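Long-range contacts in peroxidase (Cellulomonas bogoriensis 69B4 = DSM 16987, PDB 6QZO), which binds heme b and probably acts as a DyP-type peroxidase, using peroxide to oxidise its substrates: residues G39-P44 with T304-A309; T229-R234 with L327-Q332. One frame throughout, in Å; residues are numbered along the deposited sequence.

Interaction 1. Residues G39-P44 with T304-A309; sequences GIVTPP and TFLRRA. With HEM (protoporphyrin IX containing Fe), chain I.
R308 reaches across to the 39-44 loop with its guanidinium sandwiched between G39 O on one face and P44 on the other. Its CG is anti to the backbone N (chi1 -152°) and the chain stays extended as far as NE, so the charge is carried well beyond the strand. G39 O stands over the centre of the group, 3.2 Å from R308 CZ, while P44 CA lies above the opposite face toward the rim, 3.7 Å from R308 NH2. At the edge, R308 NH2 donates to T42 O across 3.1 Å; the bond is bent (144°) and NH2 approaches from above the carbonyl plane. I40 O lies near the guanidinium plane, 3.2 Å from R308 NE, so backbone carbonyls crowd round a buried charge, a setting likely to offset part of it. A nearly straight hydrogen bond (176°) from G39 N to T42 OG1 braces the loop. L306, with CG anti to the backbone N, brings CD2 to 3.3 Å from I40 O and packs it beside the methyls of I40 and V41. R307 reaches the heme instead, its chain bent at chi3, both NH1 and NH2 bonding to propionate O1A; E201 also pairs with NH1. R308 thus joins the two halves of the DyP fold, bridging from edge strand 306-314 of the C-terminal sheet to the loop before strand 47-55 and touching Q146 and C148 of strand 143-149.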
loop_
_atom_site.group_PDB
_atom_site.type_symbol
_atom_site.label_atom_id
_atom_site.label_comp_id
_atom_site.label_asym_id
_atom_site.label_seq_id
_atom_site.Cartn_x
_atom_site.Cartn_y
_atom_site.Cartn_z
ATOM N N GLY A 39 -14.232 13.646 -4.511
ATOM C CA GLY A 39 -13.556 12.367 -4.796
ATOM C C GLY A 39 -13.890 11.846 -6.171
ATOM O O GLY A 39 -13.551 10.687 -6.451
ATOM N N ILE A 40 -14.524 12.686 -7.000
ATOM C CA ILE A 40 -14.934 12.350 -8.395
ATOM C C ILE A 40 -14.193 13.278 -9.357
ATOM O O ILE A 40 -13.349 12.754 -10.126
ATOM C CB ILE A 40 -16.463 12.395 -8.544
ATOM C CG1 ILE A 40 -17.125 11.427 -7.558
ATOM C CG2 ILE A 40 -16.874 12.089 -9.967
ATOM C CD1 ILE A 40 -18.600 11.702 -7.322
ATOM N N VAL A 41 -14.457 14.588 -9.301
ATOM C CA VAL A 41 -13.731 15.588 -10.142
ATOM C C VAL A 41 -12.555 16.155 -9.345
ATOM O O VAL A 41 -11.687 16.798 -9.961
ATOM C CB VAL A 41 -14.679 16.676 -10.682
ATOM C CG1 VAL A 41 -13.973 17.911 -11.207
ATOM C CG2 VAL A 41 -15.549 16.054 -11.767
ATOM N N THR A 42 -12.519 15.921 -8.040
ATOM C CA THR A 42 -11.342 16.238 -7.188
ATOM C C THR A 42 -10.102 15.638 -7.857
ATOM O O THR A 42 -10.103 14.436 -8.160
ATOM C CB THR A 42 -11.506 15.670 -5.771
ATOM O OG1 THR A 42 -12.821 16.034 -5.333
ATOM C CG2 THR A 42 -10.437 16.170 -4.814
ATOM N N PRO A 43 -9.024 16.425 -8.081
ATOM C CA PRO A 43 -7.793 15.892 -8.658
ATOM C C PRO A 43 -7.392 14.647 -7.867
ATOM O O PRO A 43 -7.413 14.660 -6.631
ATOM C CB PRO A 43 -6.776 17.042 -8.511
ATOM C CG PRO A 43 -7.610 18.305 -8.402
ATOM C CD PRO A 43 -8.915 17.863 -7.764
ATOM N N PRO A 44 -7.119 13.500 -8.529
ATOM C CA PRO A 44 -6.835 12.264 -7.800
ATOM C C PRO A 44 -5.572 12.357 -6.947
ATOM O O PRO A 44 -4.507 12.714 -7.432
ATOM C CB PRO A 44 -6.727 11.209 -8.914
ATOM C CG PRO A 44 -7.503 11.802 -10.065
ATOM C CD PRO A 44 -7.240 13.285 -9.975
ATOM N N THR A 304 -18.393 7.937 -23.557
ATOM C CA THR A 304 -17.220 8.472 -22.827
ATOM C C THR A 304 -17.553 8.452 -21.332
ATOM O O THR A 304 -18.750 8.305 -20.988
ATOM C CB THR A 304 -16.846 9.852 -23.373
ATOM O OG1 THR A 304 -15.593 10.269 -22.823
ATOM C CG2 THR A 304 -17.899 10.894 -23.079
ATOM N N PHE A 305 -16.546 8.559 -20.472
ATOM C CA PHE A 305 -16.703 8.505 -19.001
ATOM C C PHE A 305 -15.416 9.028 -18.360
ATOM O O PHE A 305 -14.358 9.021 -19.028
ATOM C CB PHE A 305 -17.045 7.076 -18.551
ATOM C CG PHE A 305 -16.335 6.001 -19.327
ATOM C CD1 PHE A 305 -15.034 5.638 -19.015
ATOM C CD2 PHE A 305 -16.953 5.392 -20.405
ATOM C CE1 PHE A 305 -14.367 4.677 -19.759
ATOM C CE2 PHE A 305 -16.288 4.433 -21.147
ATOM C CZ PHE A 305 -14.998 4.074 -20.819
ATOM N N LEU A 306 -15.527 9.509 -17.121
ATOM C CA LEU A 306 -14.373 9.969 -16.311
ATOM C C LEU A 306 -13.662 8.732 -15.749
ATOM O O LEU A 306 -14.164 8.148 -14.764
ATOM C CB LEU A 306 -14.854 10.891 -15.191
ATOM C CG LEU A 306 -13.747 11.522 -14.344
ATOM C CD1 LEU A 306 -12.774 12.322 -15.209
ATOM C CD2 LEU A 306 -14.334 12.368 -13.233
ATOM N N ARG A 307 -12.551 8.351 -16.366
ATOM C CA ARG A 307 -11.657 7.319 -15.793
ATOM C C ARG A 307 -10.917 7.977 -14.629
ATOM O O ARG A 307 -10.474 9.131 -14.786
ATOM C CB ARG A 307 -10.702 6.770 -16.857
ATOM C CG ARG A 307 -11.415 5.963 -17.923
ATOM C CD ARG A 307 -10.462 5.542 -19.025
ATOM N NE ARG A 307 -9.994 6.685 -19.787
ATOM C CZ ARG A 307 -8.768 6.862 -20.262
ATOM N NH1 ARG A 307 -7.812 5.977 -20.050
ATOM N NH2 ARG A 307 -8.490 7.938 -20.983
ATOM N N ARG A 308 -10.829 7.259 -13.509
ATOM C CA ARG A 308 -10.133 7.726 -12.289
ATOM C C ARG A 308 -9.415 6.519 -11.691
ATOM O O ARG A 308 -9.732 6.138 -10.543
ATOM C CB ARG A 308 -11.155 8.383 -11.355
ATOM C CG ARG A 308 -10.543 9.451 -10.462
ATOM C CD ARG A 308 -11.602 10.095 -9.621
ATOM N NE ARG A 308 -11.113 11.071 -8.674
ATOM C CZ ARG A 308 -10.557 10.798 -7.514
ATOM N NH1 ARG A 308 -10.230 9.561 -7.198
ATOM N NH2 ARG A 308 -10.337 11.772 -6.648
ATOM N N ALA A 309 -8.519 5.922 -12.482
ATOM C CA ALA A 309 -7.896 4.609 -12.202
ATOM C C ALA A 309 -6.673 4.755 -11.269
ATOM O O ALA A 309 -6.057 5.847 -11.189
ATOM C CB ALA A 309 -7.534 3.921 -13.494
HETATM C CHA HEM I . -7.080 4.773 -23.003
HETATM C CHB HEM I . -4.605 1.422 -20.594
HETATM C CHC HEM I . -8.721 -0.929 -19.660
HETATM C CHD HEM I . -11.235 2.635 -21.712
HETATM C C1A HEM I . -6.063 4.043 -22.453
HETATM C C2A HEM I . -4.678 4.320 -22.645
HETATM C C3A HEM I . -3.987 3.363 -21.976
HETATM C C4A HEM I . -4.934 2.523 -21.349
HETATM C CMA HEM I . -2.481 3.209 -21.882
HETATM C CAA HEM I . -4.075 5.429 -23.489
HETATM C CBA HEM I . -3.848 6.732 -22.723
HETATM C CGA HEM I . -5.165 7.384 -22.451
HETATM O O1A HEM I . -5.722 7.120 -21.350
HETATM O O2A HEM I . -5.680 8.148 -23.315
HETATM C C1B HEM I . -5.540 0.496 -20.146
HETATM C C2B HEM I . -5.156 -0.665 -19.421
HETATM C C3B HEM I . -6.317 -1.349 -19.152
HETATM C C4B HEM I . -7.392 -0.548 -19.752
HETATM C CMB HEM I . -3.735 -1.044 -19.017
HETATM C CAB HEM I . -6.553 -2.578 -18.368
HETATM C CBB HEM I . -5.643 -3.134 -17.569
HETATM C C1C HEM I . -9.773 -0.172 -20.119
HETATM C C2C HEM I . -11.111 -0.545 -20.004
HETATM C C3C HEM I . -11.870 0.445 -20.583
HETATM C C4C HEM I . -10.946 1.457 -21.061
HETATM C CMC HEM I . -11.694 -1.787 -19.386
HETATM C CAC HEM I . -13.342 0.243 -20.557
HETATM C CBC HEM I . -14.238 1.061 -21.039
HETATM C C1D HEM I . -10.265 3.513 -22.238
HETATM C C2D HEM I . -10.628 4.746 -22.960
HETATM C C3D HEM I . -9.477 5.331 -23.337
HETATM C C4D HEM I . -8.416 4.447 -22.824
HETATM C CMD HEM I . -12.003 5.299 -23.296
HETATM C CAD HEM I . -9.331 6.638 -24.124
HETATM C CBD HEM I . -9.313 6.362 -25.642
HETATM C CGD HEM I . -9.226 7.594 -26.536
HETATM O O1D HEM I . -10.241 8.282 -26.775
HETATM O O2D HEM I . -8.140 7.932 -27.087
HETATM N NA HEM I . -6.201 2.943 -21.658
HETATM N NB HEM I . -6.861 0.522 -20.324
HETATM N NC HEM I . -9.672 1.027 -20.762
HETATM N ND HEM I . -8.931 3.389 -22.189
HETATM FE FE HEM I . -7.928 2.017 -21.360
#

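Interaction 2. Residues T229-R234 with L327-Q332; sequences TSMVVR and LFVTYQ. With HEM (protoporphyrin IX containing Fe), chain I.
The F328 ring lies between the heme and its own strand: pyrrole C of the porphyrin is over one face, tilted against it so that CE2 and CZ come nearest, with C3C 3.2 Å from F328 CE2, and T330 CG2 is over the opposite face, offset toward the rim. R234 CB sits at the ring edge, while the R234 guanidinium runs off to D132 and S361. The Y331 ring is met obliquely by M231, whose extended chain lies alongside it and sets SD 5.1 Å from the ring centroid, a Met-aromatic contact; the T229 side chain crosses that of Y331 at about a right angle, with CG2 nearest CD1, and Y331 OH bonds to Q146. These side chains project from two central strands of the antiparallel C-terminal sheet, one of the two ferredoxin-like halves of the DyP fold. S230-Q332, V232-T330 and R234-F328 are hydrogen-bonded pairs alternating with the non-hydrogen-bonded pairs M231-Y331 and V233-V329, whose side chains occupy the other face. On the S230 side, Q332 folds back through its bent chi2 (-81°) so that NE2 donates to S230 OG (2.9 Å, 161°), nearly in the amide plane. S230 OG in turn donates to Q332 O at 2.5 Å, a carbonyl that also accepts from S230 N. The other end of the amide, OE1, accepts a hydrogen bond from T330 OG1 (2.8 Å), in the carbonyl plane and on a lone pair, which fixes the amide's rotation. An alanine at Q332, without the amide, would probably leave the S230 and T330 hydroxyls less firmly oriented.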
loop_
_atom_site.group_PDB
_atom_site.type_symbol
_atom_site.label_atom_id
_atom_site.label_comp_id
_atom_site.label_asym_id
_atom_site.label_seq_id
_atom_site.Cartn_x
_atom_site.Cartn_y
_atom_site.Cartn_z
ATOM N N THR A 229 -24.243 10.516 -9.871
ATOM C CA THR A 229 -23.571 9.857 -11.010
ATOM C C THR A 229 -23.651 8.348 -10.783
ATOM O O THR A 229 -24.303 7.920 -9.810
ATOM C CB THR A 229 -22.134 10.393 -11.160
ATOM O OG1 THR A 229 -21.562 9.924 -12.387
ATOM C CG2 THR A 229 -21.242 10.002 -10.000
ATOM N N SER A 230 -23.045 7.593 -11.693
ATOM C CA SER A 230 -22.865 6.131 -11.589
ATOM C C SER A 230 -21.370 5.857 -11.496
ATOM O O SER A 230 -20.592 6.672 -12.018
ATOM C CB SER A 230 -23.487 5.421 -12.750
ATOM O OG SER A 230 -22.746 5.647 -13.930
ATOM N N MET A 231 -21.015 4.778 -10.816
ATOM C CA MET A 231 -19.621 4.358 -10.573
ATOM C C MET A 231 -19.478 2.907 -11.022
ATOM O O MET A 231 -20.309 2.089 -10.619
ATOM C CB MET A 231 -19.282 4.479 -9.089
ATOM C CG MET A 231 -17.959 3.843 -8.713
ATOM S SD MET A 231 -17.709 4.079 -6.927
ATOM C CE MET A 231 -16.373 2.932 -6.653
ATOM N N VAL A 232 -18.473 2.640 -11.856
ATOM C CA VAL A 232 -18.032 1.267 -12.238
ATOM C C VAL A 232 -16.658 1.035 -11.608
ATOM O O VAL A 232 -15.805 1.923 -11.732
ATOM C CB VAL A 232 -17.973 1.102 -13.762
ATOM C CG1 VAL A 232 -17.245 -0.169 -14.163
ATOM C CG2 VAL A 232 -19.357 1.154 -14.377
ATOM N N VAL A 233 -16.479 -0.123 -10.970
ATOM C CA VAL A 233 -15.165 -0.638 -10.512
ATOM C C VAL A 233 -14.915 -1.975 -11.201
ATOM O O VAL A 233 -15.624 -2.941 -10.866
ATOM C CB VAL A 233 -15.118 -0.790 -8.983
ATOM C CG1 VAL A 233 -13.784 -1.306 -8.490
ATOM C CG2 VAL A 233 -15.443 0.522 -8.304
ATOM N N ARG A 234 -13.965 -1.993 -12.142
ATOM C CA ARG A 234 -13.377 -3.229 -12.705
ATOM C C ARG A 234 -11.975 -3.395 -12.115
ATOM O O ARG A 234 -11.140 -2.472 -12.268
ATOM C CB ARG A 234 -13.285 -3.153 -14.226
ATOM C CG ARG A 234 -14.601 -2.868 -14.924
ATOM C CD ARG A 234 -15.470 -4.092 -15.088
ATOM N NE ARG A 234 -15.134 -4.895 -16.232
ATOM C CZ ARG A 234 -15.808 -5.959 -16.640
ATOM N NH1 ARG A 234 -16.850 -6.420 -15.962
ATOM N NH2 ARG A 234 -15.389 -6.571 -17.731
ATOM N N LEU A 327 -6.914 -0.800 -10.867
ATOM C CA LEU A 327 -8.214 -0.487 -10.237
ATOM C C LEU A 327 -8.906 0.477 -11.181
ATOM O O LEU A 327 -8.660 1.675 -11.068
ATOM C CB LEU A 327 -8.035 0.173 -8.870
ATOM C CG LEU A 327 -7.545 -0.714 -7.738
ATOM C CD1 LEU A 327 -7.901 -0.103 -6.384
ATOM C CD2 LEU A 327 -8.110 -2.127 -7.836
ATOM N N PHE A 328 -9.673 -0.066 -12.110
ATOM C CA PHE A 328 -10.341 0.735 -13.163
ATOM C C PHE A 328 -11.663 1.242 -12.599
ATOM O O PHE A 328 -12.656 0.477 -12.597
ATOM C CB PHE A 328 -10.518 -0.102 -14.422
ATOM C CG PHE A 328 -10.818 0.733 -15.629
ATOM C CD1 PHE A 328 -9.964 1.753 -16.005
ATOM C CD2 PHE A 328 -11.944 0.497 -16.386
ATOM C CE1 PHE A 328 -10.212 2.505 -17.131
ATOM C CE2 PHE A 328 -12.217 1.274 -17.497
ATOM C CZ PHE A 328 -11.355 2.273 -17.862
ATOM N N VAL A 329 -11.655 2.479 -12.106
ATOM C CA VAL A 329 -12.851 3.176 -11.546
ATOM C C VAL A 329 -13.297 4.194 -12.592
ATOM O O VAL A 329 -12.452 5.006 -13.003
ATOM C CB VAL A 329 -12.507 3.865 -10.212
ATOM C CG1 VAL A 329 -13.731 4.523 -9.581
ATOM C CG2 VAL A 329 -11.857 2.904 -9.226
ATOM N N THR A 330 -14.556 4.138 -13.040
ATOM C CA THR A 330 -15.135 5.129 -13.995
ATOM C C THR A 330 -16.416 5.728 -13.406
ATOM O O THR A 330 -17.117 5.030 -12.670
ATOM C CB THR A 330 -15.398 4.526 -15.378
ATOM O OG1 THR A 330 -16.539 3.674 -15.275
ATOM C CG2 THR A 330 -14.223 3.742 -15.925
ATOM N N TYR A 331 -16.669 6.992 -13.729
ATOM C CA TYR A 331 -17.890 7.753 -13.372
ATOM C C TYR A 331 -18.548 8.284 -14.649
ATOM O O TYR A 331 -17.840 8.799 -15.526
ATOM C CB TYR A 331 -17.553 8.904 -12.433
ATOM C CG TYR A 331 -17.037 8.470 -11.089
ATOM C CD1 TYR A 331 -17.903 8.052 -10.096
ATOM C CD2 TYR A 331 -15.684 8.506 -10.803
ATOM C CE1 TYR A 331 -17.441 7.650 -8.859
ATOM C CE2 TYR A 331 -15.202 8.098 -9.578
ATOM C CZ TYR A 331 -16.085 7.671 -8.599
ATOM O OH TYR A 331 -15.620 7.312 -7.364
ATOM N N GLN A 332 -19.872 8.150 -14.735
ATOM C CA GLN A 332 -20.686 8.554 -15.916
ATOM C C GLN A 332 -22.150 8.720 -15.485
ATOM O O GLN A 332 -22.540 8.103 -14.468
ATOM C CB GLN A 332 -20.506 7.517 -17.029
ATOM C CG GLN A 332 -20.845 6.090 -16.619
ATOM C CD GLN A 332 -19.732 5.403 -15.862
ATOM O OE1 GLN A 332 -18.587 5.345 -16.310
ATOM N NE2 GLN A 332 -20.067 4.860 -14.709
HETATM C CHA HEM I . -7.080 4.773 -23.003
HETATM C CHB HEM I . -4.605 1.422 -20.594
HETATM C CHC HEM I . -8.721 -0.929 -19.660
HETATM C CHD HEM I . -11.235 2.635 -21.712
HETATM C C1A HEM I . -6.063 4.043 -22.453
HETATM C C2A HEM I . -4.678 4.320 -22.645
HETATM C C3A HEM I . -3.987 3.363 -21.976
HETATM C C4A HEM I . -4.934 2.523 -21.349
HETATM C CMA HEM I . -2.481 3.209 -21.882
HETATM C CAA HEM I . -4.075 5.429 -23.489
HETATM C CBA HEM I . -3.848 6.732 -22.723
HETATM C CGA HEM I . -5.165 7.384 -22.451
HETATM O O1A HEM I . -5.722 7.120 -21.350
HETATM O O2A HEM I . -5.680 8.148 -23.315
HETATM C C1B HEM I . -5.540 0.496 -20.146
HETATM C C2B HEM I . -5.156 -0.665 -19.421
HETATM C C3B HEM I . -6.317 -1.349 -19.152
HETATM C C4B HEM I . -7.392 -0.548 -19.752
HETATM C CMB HEM I . -3.735 -1.044 -19.017
HETATM C CAB HEM I . -6.553 -2.578 -18.368
HETATM C CBB HEM I . -5.643 -3.134 -17.569
HETATM C C1C HEM I . -9.773 -0.172 -20.119
HETATM C C2C HEM I . -11.111 -0.545 -20.004
HETATM C C3C HEM I . -11.870 0.445 -20.583
HETATM C C4C HEM I . -10.946 1.457 -21.061
HETATM C CMC HEM I . -11.694 -1.787 -19.386
HETATM C CAC HEM I . -13.342 0.243 -20.557
HETATM C CBC HEM I . -14.238 1.061 -21.039
HETATM C C1D HEM I . -10.265 3.513 -22.238
HETATM C C2D HEM I . -10.628 4.746 -22.960
HETATM C C3D HEM I . -9.477 5.331 -23.337
HETATM C C4D HEM I . -8.416 4.447 -22.824
HETATM C CMD HEM I . -12.003 5.299 -23.296
HETATM C CAD HEM I . -9.331 6.638 -24.124
HETATM C CBD HEM I . -9.313 6.362 -25.642
HETATM C CGD HEM I . -9.226 7.594 -26.536
HETATM O O1D HEM I . -10.241 8.282 -26.775
HETATM O O2D HEM I . -8.140 7.932 -27.087
HETATM N NA HEM I . -6.201 2.943 -21.658
HETATM N NB HEM I . -6.861 0.522 -20.324
HETATM N NC HEM I . -9.672 1.027 -20.762
HETATM N ND HEM I . -8.931 3.389 -22.189
HETATM FE FE HEM I . -7.928 2.017 -21.360
#

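How the interactions relate
The two interactions share one sheet: strand 306-314, carrying part of interaction 1, is the edge neighbour of strand 323-332 from interaction 2, tied to it by probable hydrogen bonds R308 N to V329 O and L306 N to Y331 O. Interaction 2 is wholly buried and built on regular strand pairing, with M231, V233, V329 and Y331 on one face and the hydroxyl-amide network together with V232, R234 and F328 on the other. Interaction 1 is only partly buried; one arginine and loop carbonyls replace strand pairing, and it joins the N-terminal and C-terminal family regions. Both reach the heme, but differently: R307 hydrogen-bonds a propionate, whereas F328 leans a tilted ring face on pyrrole C.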